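Local atomic coordinates of Tat-secreted protein Rv2525c (Mycobacterium tuberculosis, PDB entry 4PMQ), a protein that may act as a peptidoglycan hydrolase with glycosidase activity and, in vitro, shows esterase activity toward p-nitrophenyl esters, preferring the butyrate. Residues A82-Q85 with H86-G90; P113-E116 with Q117-Q121; S144-I147 with D148-V151; Q161-W164 with G165-K168. One frame throughout, in Å; residues are numbered along the deposited sequence.

Interaction 1 (A82-Q85 with H86-G90); sequences AGVQ and HARRG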
loop_
_atom_site.group_PDB
_atom_site.type_symbol
_atom_site.label_atom_id
_atom_site.label_comp_id
_atom_site.label_asym_id
_atom_site.label_seq_id
_atom_site.Cartn_x
_atom_site.Cartn_y
_atom_site.Cartn_z
ATOM N N ALA A 82 -8.953 0.077 -15.965
ATOM C CA ALA A 82 -8.775 -0.641 -14.697
ATOM C C ALA A 82 -8.533 0.339 -13.533
ATOM O O ALA A 82 -9.037 0.141 -12.428
ATOM C CB ALA A 82 -7.612 -1.628 -14.801
ATOM N N GLY A 83 -7.752 1.373 -13.785
ATOM C CA GLY A 83 -7.437 2.357 -12.761
ATOM C C GLY A 83 -8.673 2.981 -12.137
ATOM O O GLY A 83 -8.741 3.092 -10.904
ATOM N N VAL A 84 -9.668 3.392 -12.964
ATOM C CA VAL A 84 -10.828 4.080 -12.371
ATOM C C VAL A 84 -11.664 3.119 -11.538
ATOM O O VAL A 84 -12.100 3.503 -10.454
ATOM C CB VAL A 84 -11.697 4.892 -13.367
ATOM C CG1 VAL A 84 -10.891 6.027 -13.985
ATOM C CG2 VAL A 84 -12.321 4.013 -14.445
ATOM N N GLN A 85 -11.831 1.869 -12.008
ATOM C CA GLN A 85 -12.596 0.871 -11.254
ATOM C C GLN A 85 -11.920 0.567 -9.894
ATOM O O GLN A 85 -12.582 0.580 -8.858
ATOM C CB GLN A 85 -12.695 -0.415 -12.085
ATOM C CG GLN A 85 -13.553 -0.250 -13.348
ATOM C CD GLN A 85 -13.306 -1.330 -14.384
ATOM O OE1 GLN A 85 -12.525 -2.272 -14.189
ATOM N NE2 GLN A 85 -13.930 -1.185 -15.542
ATOM N N HIS A 86 -10.600 0.334 -9.904
ATOM C CA HIS A 86 -9.916 0.012 -8.656
ATOM C C HIS A 86 -9.838 1.242 -7.726
ATOM O O HIS A 86 -10.060 1.114 -6.519
ATOM C CB HIS A 86 -8.516 -0.538 -8.974
ATOM C CG HIS A 86 -8.577 -1.909 -9.579
ATOM N ND1 HIS A 86 -8.989 -3.020 -8.829
ATOM C CD2 HIS A 86 -8.265 -2.323 -10.829
ATOM C CE1 HIS A 86 -8.960 -4.049 -9.660
ATOM N NE2 HIS A 86 -8.514 -3.685 -10.868
ATOM N N ALA A 87 -9.557 2.427 -8.288
ATOM C CA ALA A 87 -9.445 3.633 -7.448
ATOM C C ALA A 87 -10.768 3.982 -6.766
ATOM O O ALA A 87 -10.794 4.355 -5.594
ATOM C CB ALA A 87 -8.966 4.815 -8.298
ATOM N N ARG A 88 -11.878 3.845 -7.489
ATOM C CA ARG A 88 -13.183 4.112 -6.882
ATOM C C ARG A 88 -13.425 3.197 -5.682
ATOM O O ARG A 88 -13.890 3.650 -4.637
ATOM C CB ARG A 88 -14.289 3.875 -7.901
ATOM C CG ARG A 88 -14.330 4.944 -8.979
ATOM C CD ARG A 88 -15.370 4.563 -10.024
ATOM N NE ARG A 88 -15.288 5.399 -11.221
ATOM C CZ ARG A 88 -15.751 5.046 -12.420
ATOM N NH1 ARG A 88 -16.378 3.882 -12.584
ATOM N NH2 ARG A 88 -15.592 5.850 -13.463
ATOM N N ARG A 89 -13.120 1.900 -5.859
ATOM C CA ARG A 89 -13.363 0.903 -4.820
ATOM C C ARG A 89 -12.457 1.149 -3.609
ATOM O O ARG A 89 -12.937 1.182 -2.470
ATOM C CB ARG A 89 -13.200 -0.508 -5.391
ATOM C CG ARG A 89 -13.603 -1.604 -4.413
ATOM C CD ARG A 89 -15.051 -1.456 -3.912
ATOM N NE ARG A 89 -15.383 -2.559 -3.016
ATOM C CZ ARG A 89 -16.384 -2.563 -2.142
ATOM N NH1 ARG A 89 -17.167 -1.499 -2.010
ATOM N NH2 ARG A 89 -16.609 -3.633 -1.389
ATOM N N GLY A 90 -11.188 1.426 -3.868
ATOM C CA GLY A 90 -10.256 1.748 -2.795
ATOM C C GLY A 90 -10.706 2.966 -2.005
ATOM O O GLY A 90 -10.756 2.930 -0.772
#

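Interaction 2 (P113-E116 with Q117-Q121); sequences PSYE and QYKNQ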
loop_
_atom_site.group_PDB
_atom_site.type_symbol
_atom_site.label_atom_id
_atom_site.label_comp_id
_atom_site.label_asym_id
_atom_site.label_seq_id
_atom_site.Cartn_x
_atom_site.Cartn_y
_atom_site.Cartn_z
ATOM N N PRO A 113 8.192 -4.424 -13.477
ATOM C CA PRO A 113 7.856 -4.172 -14.884
ATOM C C PRO A 113 8.986 -3.613 -15.727
ATOM O O PRO A 113 9.872 -2.913 -15.218
ATOM C CB PRO A 113 6.737 -3.115 -14.779
ATOM C CG PRO A 113 7.105 -2.339 -13.547
ATOM C CD PRO A 113 7.607 -3.385 -12.593
ATOM N N SER A 114 8.868 -3.835 -17.050
ATOM C CA SER A 114 9.725 -3.208 -18.045
ATOM C C SER A 114 9.273 -1.764 -18.255
ATOM O O SER A 114 8.108 -1.425 -17.948
ATOM C CB SER A 114 9.610 -3.943 -19.369
ATOM O OG SER A 114 8.267 -3.789 -19.831
ATOM N N TYR A 115 10.136 -0.946 -18.917
ATOM C CA TYR A 115 9.758 0.425 -19.251
ATOM C C TYR A 115 8.519 0.412 -20.196
ATOM O O TYR A 115 7.629 1.261 -20.069
ATOM C CB TYR A 115 10.947 1.158 -19.891
ATOM C CG TYR A 115 10.625 2.598 -20.197
ATOM C CD1 TYR A 115 10.550 3.544 -19.180
ATOM C CD2 TYR A 115 10.448 3.029 -21.509
ATOM C CE1 TYR A 115 10.209 4.869 -19.453
ATOM C CE2 TYR A 115 10.163 4.362 -21.801
ATOM C CZ TYR A 115 10.039 5.279 -20.769
ATOM O OH TYR A 115 9.749 6.594 -21.047
ATOM N N GLU A 116 8.441 -0.589 -21.095
ATOM C CA GLU A 116 7.288 -0.709 -21.987
ATOM C C GLU A 116 5.988 -0.902 -21.182
ATOM O O GLU A 116 4.971 -0.278 -21.511
ATOM C CB GLU A 116 7.523 -1.892 -22.955
ATOM C CG GLU A 116 6.386 -2.189 -23.905
ATOM C CD GLU A 116 5.313 -3.084 -23.310
ATOM O OE1 GLU A 116 5.675 -4.025 -22.566
ATOM O OE2 GLU A 116 4.113 -2.870 -23.603
ATOM N N GLN A 117 6.016 -1.756 -20.135
ATOM C CA GLN A 117 4.815 -2.004 -19.310
ATOM C C GLN A 117 4.459 -0.755 -18.534
ATOM O O GLN A 117 3.294 -0.397 -18.444
ATOM C CB GLN A 117 5.046 -3.195 -18.372
ATOM C CG GLN A 117 5.041 -4.504 -19.168
ATOM C CD GLN A 117 5.495 -5.662 -18.310
ATOM O OE1 GLN A 117 6.380 -5.530 -17.449
ATOM N NE2 GLN A 117 4.885 -6.811 -18.529
ATOM N N TYR A 118 5.463 -0.069 -18.023
ATOM C CA TYR A 118 5.250 1.167 -17.258
ATOM C C TYR A 118 4.568 2.228 -18.138
ATOM O O TYR A 118 3.495 2.741 -17.784
ATOM C CB TYR A 118 6.601 1.673 -16.731
ATOM C CG TYR A 118 6.475 3.082 -16.168
ATOM C CD1 TYR A 118 5.883 3.311 -14.922
ATOM C CD2 TYR A 118 6.916 4.188 -16.894
ATOM C CE1 TYR A 118 5.702 4.611 -14.432
ATOM C CE2 TYR A 118 6.735 5.483 -16.418
ATOM C CZ TYR A 118 6.106 5.692 -15.196
ATOM O OH TYR A 118 5.961 6.973 -14.716
ATOM N N LYS A 119 5.182 2.552 -19.286
ATOM C CA LYS A 119 4.643 3.598 -20.163
ATOM C C LYS A 119 3.280 3.237 -20.754
ATOM O O LYS A 119 2.404 4.109 -20.877
ATOM C CB LYS A 119 5.634 3.910 -21.290
ATOM C CG LYS A 119 5.267 5.124 -22.137
ATOM C CD LYS A 119 5.533 6.469 -21.408
ATOM C CE LYS A 119 4.685 7.613 -21.933
ATOM N NZ LYS A 119 4.807 7.788 -23.408
ATOM N N ASN A 120 3.109 1.985 -21.160
ATOM C CA ASN A 120 1.867 1.612 -21.837
ATOM C C ASN A 120 0.707 1.274 -20.910
ATOM O O ASN A 120 -0.455 1.424 -21.329
ATOM C CB ASN A 120 2.120 0.438 -22.768
ATOM C CG ASN A 120 3.030 0.760 -23.942
ATOM O OD1 ASN A 120 3.103 1.911 -24.393
ATOM N ND2 ASN A 120 3.630 -0.292 -24.554
ATOM N N GLN A 121 0.996 0.756 -19.711
ATOM C CA GLN A 121 -0.082 0.302 -18.813
ATOM C C GLN A 121 -0.076 1.012 -17.446
ATOM O O GLN A 121 -1.124 1.482 -16.977
ATOM C CB GLN A 121 0.039 -1.218 -18.609
ATOM C CG GLN A 121 -0.214 -2.007 -19.934
ATOM C CD GLN A 121 0.158 -3.477 -19.868
ATOM O OE1 GLN A 121 1.328 -3.848 -20.025
ATOM N NE2 GLN A 121 -0.843 -4.363 -19.716
HETATM O O HOH W 1 1.683 -3.356 -22.773
#

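Interaction 3 (S144-I147 with D148-V151); sequences SKTI and DWAV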
loop_
_atom_site.group_PDB
_atom_site.type_symbol
_atom_site.label_atom_id
_atom_site.label_comp_id
_atom_site.label_asym_id
_atom_site.label_seq_id
_atom_site.Cartn_x
_atom_site.Cartn_y
_atom_site.Cartn_z
ATOM N N SER A 144 12.189 0.390 -6.713
ATOM C CA SER A 144 12.820 1.707 -6.807
ATOM C C SER A 144 12.949 2.215 -8.241
ATOM O O SER A 144 12.908 3.435 -8.435
ATOM C CB SER A 144 14.176 1.704 -6.110
ATOM O OG SER A 144 15.065 0.822 -6.751
ATOM N N LYS A 145 13.077 1.297 -9.227
ATOM C CA LYS A 145 13.139 1.666 -10.647
ATOM C C LYS A 145 11.815 2.309 -11.086
ATOM O O LYS A 145 11.809 3.332 -11.795
ATOM C CB LYS A 145 13.438 0.427 -11.501
ATOM C CG LYS A 145 13.628 0.760 -12.982
ATOM C CD LYS A 145 14.165 -0.427 -13.773
ATOM C CE LYS A 145 14.838 -0.031 -15.072
ATOM N NZ LYS A 145 15.880 1.025 -14.909
ATOM N N THR A 146 10.706 1.693 -10.686
ATOM C CA THR A 146 9.358 2.151 -11.038
ATOM C C THR A 146 9.051 3.470 -10.306
ATOM O O THR A 146 8.446 4.386 -10.890
ATOM C CB THR A 146 8.333 1.028 -10.752
ATOM O OG1 THR A 146 8.693 -0.134 -11.520
ATOM C CG2 THR A 146 6.899 1.443 -11.160
ATOM N N ILE A 147 9.477 3.565 -9.036
ATOM C CA ILE A 147 9.330 4.802 -8.280
ATOM C C ILE A 147 10.065 5.913 -9.032
ATOM O O ILE A 147 9.500 6.989 -9.236
ATOM C CB ILE A 147 9.841 4.648 -6.830
ATOM C CG1 ILE A 147 8.833 3.812 -5.996
ATOM C CG2 ILE A 147 10.073 6.021 -6.179
ATOM C CD1 ILE A 147 9.445 3.359 -4.662
ATOM N N ASP A 148 11.294 5.627 -9.520
ATOM C CA ASP A 148 12.026 6.697 -10.206
ATOM C C ASP A 148 11.306 7.149 -11.482
ATOM O O ASP A 148 11.222 8.354 -11.768
ATOM C CB ASP A 148 13.467 6.300 -10.534
ATOM C CG ASP A 148 14.279 7.569 -10.582
ATOM O OD1 ASP A 148 14.652 8.068 -9.499
ATOM O OD2 ASP A 148 14.471 8.116 -11.699
ATOM N N TRP A 149 10.769 6.186 -12.237
ATOM C CA TRP A 149 10.054 6.565 -13.458
ATOM C C TRP A 149 8.856 7.449 -13.129
ATOM O O TRP A 149 8.646 8.475 -13.799
ATOM C CB TRP A 149 9.565 5.331 -14.212
ATOM C CG TRP A 149 10.619 4.478 -14.847
ATOM C CD1 TRP A 149 11.739 4.901 -15.501
ATOM C CD2 TRP A 149 10.526 3.058 -15.090
ATOM N NE1 TRP A 149 12.390 3.819 -16.073
ATOM C CE2 TRP A 149 11.656 2.685 -15.847
ATOM C CE3 TRP A 149 9.586 2.072 -14.747
ATOM C CZ2 TRP A 149 11.894 1.356 -16.234
ATOM C CZ3 TRP A 149 9.821 0.758 -15.138
ATOM C CH2 TRP A 149 10.999 0.405 -15.807
ATOM N N ALA A 150 8.092 7.068 -12.072
ATOM C CA ALA A 150 6.888 7.806 -11.623
ATOM C C ALA A 150 7.275 9.215 -11.120
ATOM O O ALA A 150 6.640 10.201 -11.500
ATOM C CB ALA A 150 6.178 7.022 -10.546
ATOM N N VAL A 151 8.329 9.306 -10.299
ATOM C CA VAL A 151 8.798 10.606 -9.804
ATOM C C VAL A 151 9.181 11.503 -10.988
ATOM O O VAL A 151 8.781 12.676 -11.046
ATOM C CB VAL A 151 9.979 10.457 -8.821
ATOM C CG1 VAL A 151 10.631 11.817 -8.525
ATOM C CG2 VAL A 151 9.523 9.786 -7.539
#

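Interaction 4 (Q161-W164 with G165-K168); sequences QHNW and GSPK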
loop_
_atom_site.group_PDB
_atom_site.type_symbol
_atom_site.label_atom_id
_atom_site.label_comp_id
_atom_site.label_asym_id
_atom_site.label_seq_id
_atom_site.Cartn_x
_atom_site.Cartn_y
_atom_site.Cartn_z
ATOM N N GLN A 161 8.587 1.700 -1.296
ATOM C CA GLN A 161 9.462 0.833 -2.062
ATOM C C GLN A 161 9.367 -0.628 -1.688
ATOM O O GLN A 161 9.454 -0.957 -0.493
ATOM C CB GLN A 161 10.925 1.279 -1.904
ATOM C CG GLN A 161 11.896 0.414 -2.727
ATOM C CD GLN A 161 13.323 0.860 -2.494
ATOM O OE1 GLN A 161 13.578 2.057 -2.376
ATOM N NE2 GLN A 161 14.248 -0.087 -2.348
ATOM N N HIS A 162 9.291 -1.506 -2.716
ATOM C CA HIS A 162 9.470 -2.962 -2.528
ATOM C C HIS A 162 10.795 -3.340 -3.198
ATOM O O HIS A 162 11.321 -2.573 -4.004
ATOM C CB HIS A 162 8.306 -3.855 -2.978
ATOM C CG HIS A 162 8.016 -3.913 -4.446
ATOM N ND1 HIS A 162 8.862 -4.580 -5.338
ATOM C CD2 HIS A 162 6.906 -3.520 -5.112
ATOM C CE1 HIS A 162 8.243 -4.556 -6.511
ATOM N NE2 HIS A 162 7.064 -3.931 -6.429
ATOM N N ASN A 163 11.341 -4.493 -2.859
ATOM C CA ASN A 163 12.684 -4.854 -3.321
ATOM C C ASN A 163 12.749 -5.792 -4.549
ATOM O O ASN A 163 13.845 -6.216 -4.932
ATOM C CB ASN A 163 13.430 -5.475 -2.147
ATOM C CG ASN A 163 13.791 -4.426 -1.116
ATOM O OD1 ASN A 163 13.655 -3.199 -1.354
ATOM N ND2 ASN A 163 14.292 -4.878 0.025
ATOM N N TRP A 164 11.619 -6.074 -5.188
ATOM C CA TRP A 164 11.637 -6.942 -6.355
ATOM C C TRP A 164 11.972 -6.089 -7.564
ATOM O O TRP A 164 11.073 -5.464 -8.140
ATOM C CB TRP A 164 10.281 -7.650 -6.491
ATOM C CG TRP A 164 10.193 -8.560 -7.685
ATOM C CD1 TRP A 164 11.231 -9.085 -8.409
ATOM C CD2 TRP A 164 8.992 -9.075 -8.275
ATOM N NE1 TRP A 164 10.743 -9.847 -9.450
ATOM C CE2 TRP A 164 9.375 -9.918 -9.344
ATOM C CE3 TRP A 164 7.625 -8.943 -7.972
ATOM C CZ2 TRP A 164 8.430 -10.556 -10.165
ATOM C CZ3 TRP A 164 6.702 -9.637 -8.740
ATOM C CH2 TRP A 164 7.108 -10.428 -9.825
ATOM N N GLY A 165 13.261 -6.023 -7.889
ATOM C CA GLY A 165 13.715 -5.186 -8.998
ATOM C C GLY A 165 14.356 -3.899 -8.517
ATOM O O GLY A 165 14.535 -2.958 -9.305
ATOM N N SER A 166 14.669 -3.836 -7.198
ATOM C CA SER A 166 15.422 -2.711 -6.626
ATOM C C SER A 166 16.875 -3.176 -6.393
ATOM O O SER A 166 17.083 -4.350 -6.064
ATOM C CB SER A 166 14.800 -2.253 -5.307
ATOM O OG SER A 166 13.477 -1.756 -5.508
ATOM N N PRO A 167 17.877 -2.283 -6.541
ATOM C CA PRO A 167 19.283 -2.686 -6.271
ATOM C C PRO A 167 19.464 -3.154 -4.828
ATOM O O PRO A 167 18.807 -2.619 -3.940
ATOM C CB PRO A 167 20.066 -1.387 -6.525
ATOM C CG PRO A 167 19.197 -0.595 -7.472
ATOM C CD PRO A 167 17.805 -0.869 -6.963
ATOM N N LYS A 168 20.310 -4.167 -4.583
ATOM C CA LYS A 168 20.510 -4.687 -3.219
ATOM C C LYS A 168 20.953 -3.570 -2.275
ATOM O O LYS A 168 21.805 -2.757 -2.641
ATOM C CB LYS A 168 21.555 -5.826 -3.214
HETATM O O HOH W 2 16.569 -6.410 -4.172
#

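Interaction 1 (A82-Q85 with H86-G90)
Arg88 lies alongside Val84, one helical turn earlier, the two side chains pointing the same way. Val84 CG2 sits 3.9 Å from Arg88 NH2, over one face of the guanidinium and offset toward its rim. Arg88 CG is anti to the carbonyl carbon (chi1 -72°) and the chain is extended from there to NE, which carries the cation back along the helix above the valine; on the way Arg88 CG passes 3.0 Å from Val84 O. On another flank of the same turns, His86 CD2 approaches Ala82 O at 3.0 Å, and Ala82 CB lies 4.1 Å from the same CD2. Beneath these side chains run the i to i+4 bonds of helix 79-96: His86 N to Ala82 O is 3.0 Å and nearly straight, Ala87 N to Gly83 O is 2.8 Å, and the bond from Arg89 N to Gln85 O is weak. Farther out, His86 ND1 is hydrogen-bonded to Tyr66 OH, whose ring also meets the imidazole, while Arg89 forms salt bridges with Asp34 and Glu92. Val84, His86 and Ala87 touch helix 115-133, the next helix of the chain. The chemistry is therefore divided: the valine side chain offers the guanidinium an apolar surface, whereas His86 is fixed at ND1 by the tyrosine and the charge of Arg89 is probably balanced by its two carboxylate partners.

Interaction 2 (P113-E116 with Q117-Q121)
A capping box starts helix 115-133, with Ser114 at the N-cap and Gln117 as its partner three residues on. Gln117 N donates to Ser114 OG over 3.0 Å, and in return Ser114 N donates to Gln117 OE1, also over 3.0 Å and 21° out of the amide carbonyl plane. Ser114 OG stands between its own backbone N and carbonyl carbon (chi1 64°), which turns it in toward the first turn; the Gln117 chain, extended beyond CG, reaches back past the serine until its OE1 is 3.6 Å from Pro113 CB. The next backbone bonds are already helical, Tyr118 N to Ser114 O and Lys119 N to Tyr115 O.

A second polar pair starts two residues on. Glu116 bends at chi2 and crosses Asn120 at about a right angle, bringing Glu116 OE2 within 2.8 Å of Asn120 ND2. The carboxylate oxygen is met on its anti side, with the bond close to the amide plane of the asparagine. The same OE2 accepts a hydrogen bond from a water at 2.6 Å, which bonds weakly to Gln121 OE1; Gln121 NE2 is hydrogen-bonded to Leu77 O. Tyr115 CE1 and Tyr118 CD2 make an apolar contact at 4.2 Å, and both rings also meet Trp149; Tyr118 OH is bonded to Asp153. Reciprocal bonding between a serine at the N-cap and a side chain three residues later is the capping box of helix N-termini, placed here at the start of the helix in the beta-alpha-beta unit between strands 105-108 and 138-142.

Interaction 3 (S144-I147 with D148-V151)
Helix 144-153, which links strands 138-142 and 158-161 in a beta-alpha-beta unit, carries a CH-pi contact between Lys145 and Trp149 one turn apart. Lys145 is modelled in two conformers; in the one described here, its CG stands over the six-membered ring of the indole, 3.9 Å from the centroid and 19° off the normal, and CD and CE continue across the benzo part. In this conformer CG is anti to the backbone N (chi1 -175°), a setting that brings the methylenes over the ring. Nearer the backbone, Lys145 O lies over an indole face, toward the rim and 3.4 Å above the plane, while accepting from Trp149 N at 3.1 Å. Thr146 OG1 is 3.9 Å from Trp149 CZ3.

The other flank of the helix is aliphatic. Ile147 CG2 meets Val151 CG2 at 4.0 Å as the two side chains cross, and Val151 N donates to Ile147 O over 2.8 Å. Both residues also rest on Phe159 of strand 158-161. Asp148 directs its carboxylate to His172, and Thr146 N is bonded to Asn143 OD1 just before the helix. Two different chemistries are thus set on one helix: at Trp149 the aliphatic length of the lysine, in that conformer, uses the pi face, whereas Ile147 and Val151 form an apolar contact beside the sheet.

Interaction 4 (Q161-W164 with G165-K168)
Ser166 OG donates to His162 O across a type II beta turn that runs from Asn163 to Ser166, in the loop after strand 158-161. This is the tight part. The bond is 2.8 Å long and lies in the carbonyl plane, with a C=O...donor angle of 151°. Ser166 OG sits anti to the carbonyl carbon (chi1 -63°), which aims it back at the strand end. It also accepts from Ser144 N, at the start of helix 144-153, and so joins the turn to that helix. Gln161 NE2 packs 3.7 Å from Ser166 CB and makes a weak bond to Asn163 OD1; its amide is also bonded to His172 N through OE1 and to Tyr170 O through NE2. Asn163 OD1 in turn is bonded to His178.

His162 is gripped at both ring nitrogens. Trp164 N donates to His162 ND1 in the plane of the imidazole, over 3.1 Å, and His162 NE2 is bonded to Ile109 O.

The turn itself is looser: its closing bond, from Ser166 N to Asn163 O, is straight but weak at 3.4 Å. Gly165 takes a positive phi (103°), a conformation readily open to glycine. Trp164 is exposed; its CB bond points away from the following residues, yet CD1 stays 3.7 Å from Gly165 N. On the solvent side, a water lies 2.8 Å from both Asn163 O and Ser166 O.

In the fold
Three of the four contacts form a connected group. Interactions 2 and 3, with centres 11 Å apart, meet where Pro113 CG lies 3.4 Å from Thr146 OG1 and Tyr115 N lies 3.5 Å from Trp149 CH2. Interactions 3 and 4, also 11 Å apart between centres, touch where Ile147 CD1 lies 3.6 Å from Gln161 CA and Ser144 OG lies 3.2 Å from Pro167 CD. Interaction 1 stands apart, its centre 19 Å from that of interaction 2 and their nearest atoms about 7 Å from each other. Interactions 1 to 3 lie on successive helices around the parallel strands of a TIM-barrel-like glycoside hydrolase domain; interaction 4 follows strand 158-161.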